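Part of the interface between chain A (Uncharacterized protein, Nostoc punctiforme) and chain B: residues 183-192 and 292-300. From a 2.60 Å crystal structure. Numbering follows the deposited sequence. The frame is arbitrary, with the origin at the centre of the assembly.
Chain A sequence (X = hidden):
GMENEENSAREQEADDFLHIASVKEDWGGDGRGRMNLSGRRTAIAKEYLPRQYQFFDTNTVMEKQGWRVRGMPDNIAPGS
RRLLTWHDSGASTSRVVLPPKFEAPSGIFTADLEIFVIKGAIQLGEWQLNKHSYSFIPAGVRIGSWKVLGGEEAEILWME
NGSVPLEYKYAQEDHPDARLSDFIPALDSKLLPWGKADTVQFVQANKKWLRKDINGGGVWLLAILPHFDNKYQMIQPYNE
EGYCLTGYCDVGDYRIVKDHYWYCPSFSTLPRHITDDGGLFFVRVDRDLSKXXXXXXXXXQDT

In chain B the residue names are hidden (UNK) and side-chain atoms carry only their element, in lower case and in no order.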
# COMPACT_ATOMS: atom_id res chain seq x y z
N PHE A 183 9.92 20.71 -25.43
CA PHE A 183 8.81 21.62 -25.77
C PHE A 183 7.45 21.25 -25.16
O PHE A 183 6.89 20.19 -25.46
CB PHE A 183 8.73 21.76 -27.31
CG PHE A 183 7.64 22.70 -27.82
CD1 PHE A 183 7.54 24.00 -27.34
CD2 PHE A 183 6.82 22.32 -28.87
CE1 PHE A 183 6.56 24.87 -27.83
CE2 PHE A 183 5.84 23.19 -29.38
CZ PHE A 183 5.72 24.47 -28.86
N ILE A 184 6.96 22.12 -24.28
CA ILE A 184 5.68 21.99 -23.61
C ILE A 184 4.87 23.12 -24.23
O ILE A 184 4.94 24.24 -23.74
CB ILE A 184 5.81 22.11 -22.07
CG1 ILE A 184 6.78 21.04 -21.53
CG2 ILE A 184 4.41 22.00 -21.38
CD1 ILE A 184 7.06 21.12 -20.05
N PRO A 185 4.15 22.85 -25.34
CA PRO A 185 3.38 23.93 -26.00
C PRO A 185 2.31 24.62 -25.15
O PRO A 185 2.21 25.84 -25.19
CB PRO A 185 2.73 23.24 -27.21
CG PRO A 185 2.84 21.79 -26.96
CD PRO A 185 4.03 21.58 -26.09
N ALA A 186 1.53 23.84 -24.39
CA ALA A 186 0.48 24.41 -23.57
C ALA A 186 0.03 23.43 -22.50
O ALA A 186 -0.41 22.34 -22.84
CB ALA A 186 -0.71 24.81 -24.43
N LEU A 187 0.14 23.82 -21.24
CA LEU A 187 -0.23 22.99 -20.10
C LEU A 187 -1.16 23.80 -19.20
O LEU A 187 -0.72 24.73 -18.53
CB LEU A 187 1.03 22.53 -19.38
CG LEU A 187 0.98 21.46 -18.28
CD1 LEU A 187 2.41 21.09 -17.86
CD2 LEU A 187 0.18 21.88 -17.06
N ASP A 188 -2.45 23.45 -19.21
CA ASP A 188 -3.46 24.09 -18.39
C ASP A 188 -3.39 23.43 -17.00
O ASP A 188 -4.01 22.38 -16.75
CB ASP A 188 -4.84 23.95 -19.05
CG ASP A 188 -5.97 24.69 -18.31
OD1 ASP A 188 -5.76 25.20 -17.19
OD2 ASP A 188 -7.09 24.74 -18.86
N SER A 189 -2.65 24.07 -16.08
CA SER A 189 -2.45 23.56 -14.73
C SER A 189 -3.75 23.32 -13.98
O SER A 189 -3.79 22.43 -13.12
CB SER A 189 -1.55 24.49 -13.91
OG SER A 189 -2.15 25.74 -13.66
N LYS A 190 -4.80 24.07 -14.32
CA LYS A 190 -6.12 23.91 -13.69
C LYS A 190 -6.69 22.49 -13.91
O LYS A 190 -7.30 21.94 -13.01
CB LYS A 190 -7.12 24.99 -14.17
CG LYS A 190 -6.65 26.44 -13.96
CD LYS A 190 -7.69 27.51 -14.29
CE LYS A 190 -8.21 27.44 -15.72
NZ LYS A 190 -7.13 27.45 -16.76
N LEU A 191 -6.45 21.93 -15.09
CA LEU A 191 -6.92 20.58 -15.45
C LEU A 191 -6.07 19.44 -14.86
O LEU A 191 -6.50 18.30 -14.81
CB LEU A 191 -6.95 20.40 -16.97
CG LEU A 191 -7.76 21.41 -17.77
CD1 LEU A 191 -7.71 21.07 -19.28
CD2 LEU A 191 -9.19 21.46 -17.29
N LEU A 192 -4.87 19.78 -14.42
CA LEU A 192 -3.93 18.84 -13.87
C LEU A 192 -4.40 18.54 -12.45
O LEU A 192 -5.04 19.40 -11.85
CB LEU A 192 -2.55 19.50 -13.93
CG LEU A 192 -1.24 18.75 -13.85
CD1 LEU A 192 -1.08 17.78 -15.03
CD2 LEU A 192 -0.08 19.76 -13.80
N UNK B 292 6.84 13.89 -16.94
CA UNK B 292 6.02 15.07 -16.71
C UNK B 292 5.86 15.87 -18.00
O UNK B 292 6.83 16.06 -18.76
c UNK B 292 6.62 15.26 -14.23
c UNK B 292 5.93 17.35 -15.53
c UNK B 292 6.63 15.98 -15.60
N UNK B 293 4.64 16.34 -18.23
CA UNK B 293 4.27 17.16 -19.40
C UNK B 293 4.39 16.44 -20.77
O UNK B 293 4.67 17.09 -21.78
c UNK B 293 5.07 18.48 -19.38
N UNK B 294 4.14 15.13 -20.78
CA UNK B 294 4.19 14.32 -22.01
C UNK B 294 2.80 14.14 -22.64
O UNK B 294 2.74 13.85 -23.82
c UNK B 294 6.36 13.13 -21.43
o UNK B 294 4.24 12.18 -20.81
c UNK B 294 4.90 12.94 -21.82
N UNK B 295 1.72 14.24 -21.85
CA UNK B 295 0.34 14.14 -22.35
C UNK B 295 -0.33 15.31 -21.64
O UNK B 295 -0.56 15.27 -20.43
c UNK B 295 -0.34 12.81 -22.04
c UNK B 295 0.52 11.65 -22.51
c UNK B 295 -1.70 12.74 -22.72
N UNK B 296 -0.66 16.34 -22.40
CA UNK B 296 -1.20 17.58 -21.87
C UNK B 296 -2.69 17.77 -22.10
O UNK B 296 -3.11 17.97 -23.24
c UNK B 296 1.60 18.91 -21.04
c UNK B 296 -0.42 18.71 -22.54
c UNK B 296 1.12 18.64 -22.46
c UNK B 296 1.78 19.57 -23.45
N UNK B 297 -3.49 17.71 -21.03
CA UNK B 297 -4.94 17.92 -21.14
C UNK B 297 -5.18 19.37 -21.53
O UNK B 297 -4.60 20.27 -20.92
c UNK B 297 -5.66 17.59 -19.84
o UNK B 297 -5.60 16.21 -19.58
N UNK B 298 -6.04 19.59 -22.53
CA UNK B 298 -6.36 20.91 -23.09
C UNK B 298 -7.87 21.12 -23.22
O UNK B 298 -8.57 20.24 -23.72
c UNK B 298 -5.61 24.65 -25.50
c UNK B 298 -5.59 21.01 -24.42
c UNK B 298 -5.79 22.25 -25.24
c UNK B 298 -6.21 22.18 -26.58
c UNK B 298 -5.45 23.49 -24.73
c UNK B 298 -6.06 24.57 -26.80
c UNK B 298 -6.37 23.33 -27.36
o UNK B 298 -6.22 25.73 -27.52
N UNK B 299 -8.38 22.26 -22.74
CA UNK B 299 -9.81 22.58 -22.76
C UNK B 299 -10.05 24.08 -22.95
O UNK B 299 -10.31 24.79 -22.00
c UNK B 299 -10.44 22.10 -21.47
N UNK B 300 -9.94 24.57 -24.19
CA UNK B 300 -10.14 26.01 -24.46
C UNK B 300 -11.58 26.52 -24.33
O UNK B 300 -12.52 25.79 -24.62
c UNK B 300 -9.57 23.85 -25.43
c UNK B 300 -9.93 24.81 -26.50
c UNK B 300 -9.69 26.14 -25.92

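Position 292 of chain B carries three side-chain carbons, one bonded to CA and bearing the other two. This fork at the first carbon is valine, Val B292, which makes no contact with the chain A stretch.

Position 293 has a single carbon, CB, which points toward chain A and lies 3.4 Å from CD1 of Ile A184 and 4.0 Å from CD1 of Leu A187; it is alanine, Ala B293. With contacts this tight, a one-carbon side chain fits closely against two larger ones.

At 294 one carbon carries an oxygen and a carbon, the pattern of threonine. Thr B294 points away from chain A, and its hydroxyl is hydrogen-bonded to a residue just outside one of the stretches. Position 295 again shows three carbons forked at the first; Val B295 is out of reach of the partner.

Position 296 has four carbons forked at the second, and they lie against several residues of the chain A strand, which identifies leucine. CD1 of Leu B296 sits 3.6 Å from the backbone O of Ala A186, 4.0 Å from CD of Pro A185 and 4.1 Å from CG2 of Ile A184, while its CD2 lies 3.8 Å from CG of Leu A187. A branched apolar chain suits this place because its methyls fill the space against Ile A184, Pro A185 and Leu A187.

At 297 one carbon is followed by one oxygen. The carbon, CB of 297, is 4.1 Å from CD1 of Leu A191, whose CD1 also lies 3.6 Å from the backbone O of 297; this is serine, Ser B297. The small side chain points toward chain A, yet its hydroxyl is hydrogen-bonded elsewhere in the structure.

Position 298 shows one carbon leading to a six-carbon ring that bears an oxygen, hence tyrosine. The CA-to-CB bond of Tyr B298 points away; its backbone N approaches CD1 of Leu A191 at 3.9 Å, and its hydroxyl is bonded elsewhere.

Position 299 has one carbon, CB, pointing toward chain A and 3.6 Å from CD1 of Leu A191; this is alanine, Ala B299, whose single methyl packs against that leucine methyl. At 300 three carbons close a ring onto the backbone N, so this is proline; Pro B300 points away and does not touch the partner.

The contact works by apolar packing, without hydrogen bonds between the stretches. The strands cross at 75°, Leu B296 and Ala B293 pack against the chain A strand, and Leu A191 reaches Ser B297 and Ala B299. Within chain A, Lys A190 NZ forms a 2.7 Å salt bridge with Asp A188 OD1, pairing these charges within their own chain.

Chain B (292-300) VATVLSYAP
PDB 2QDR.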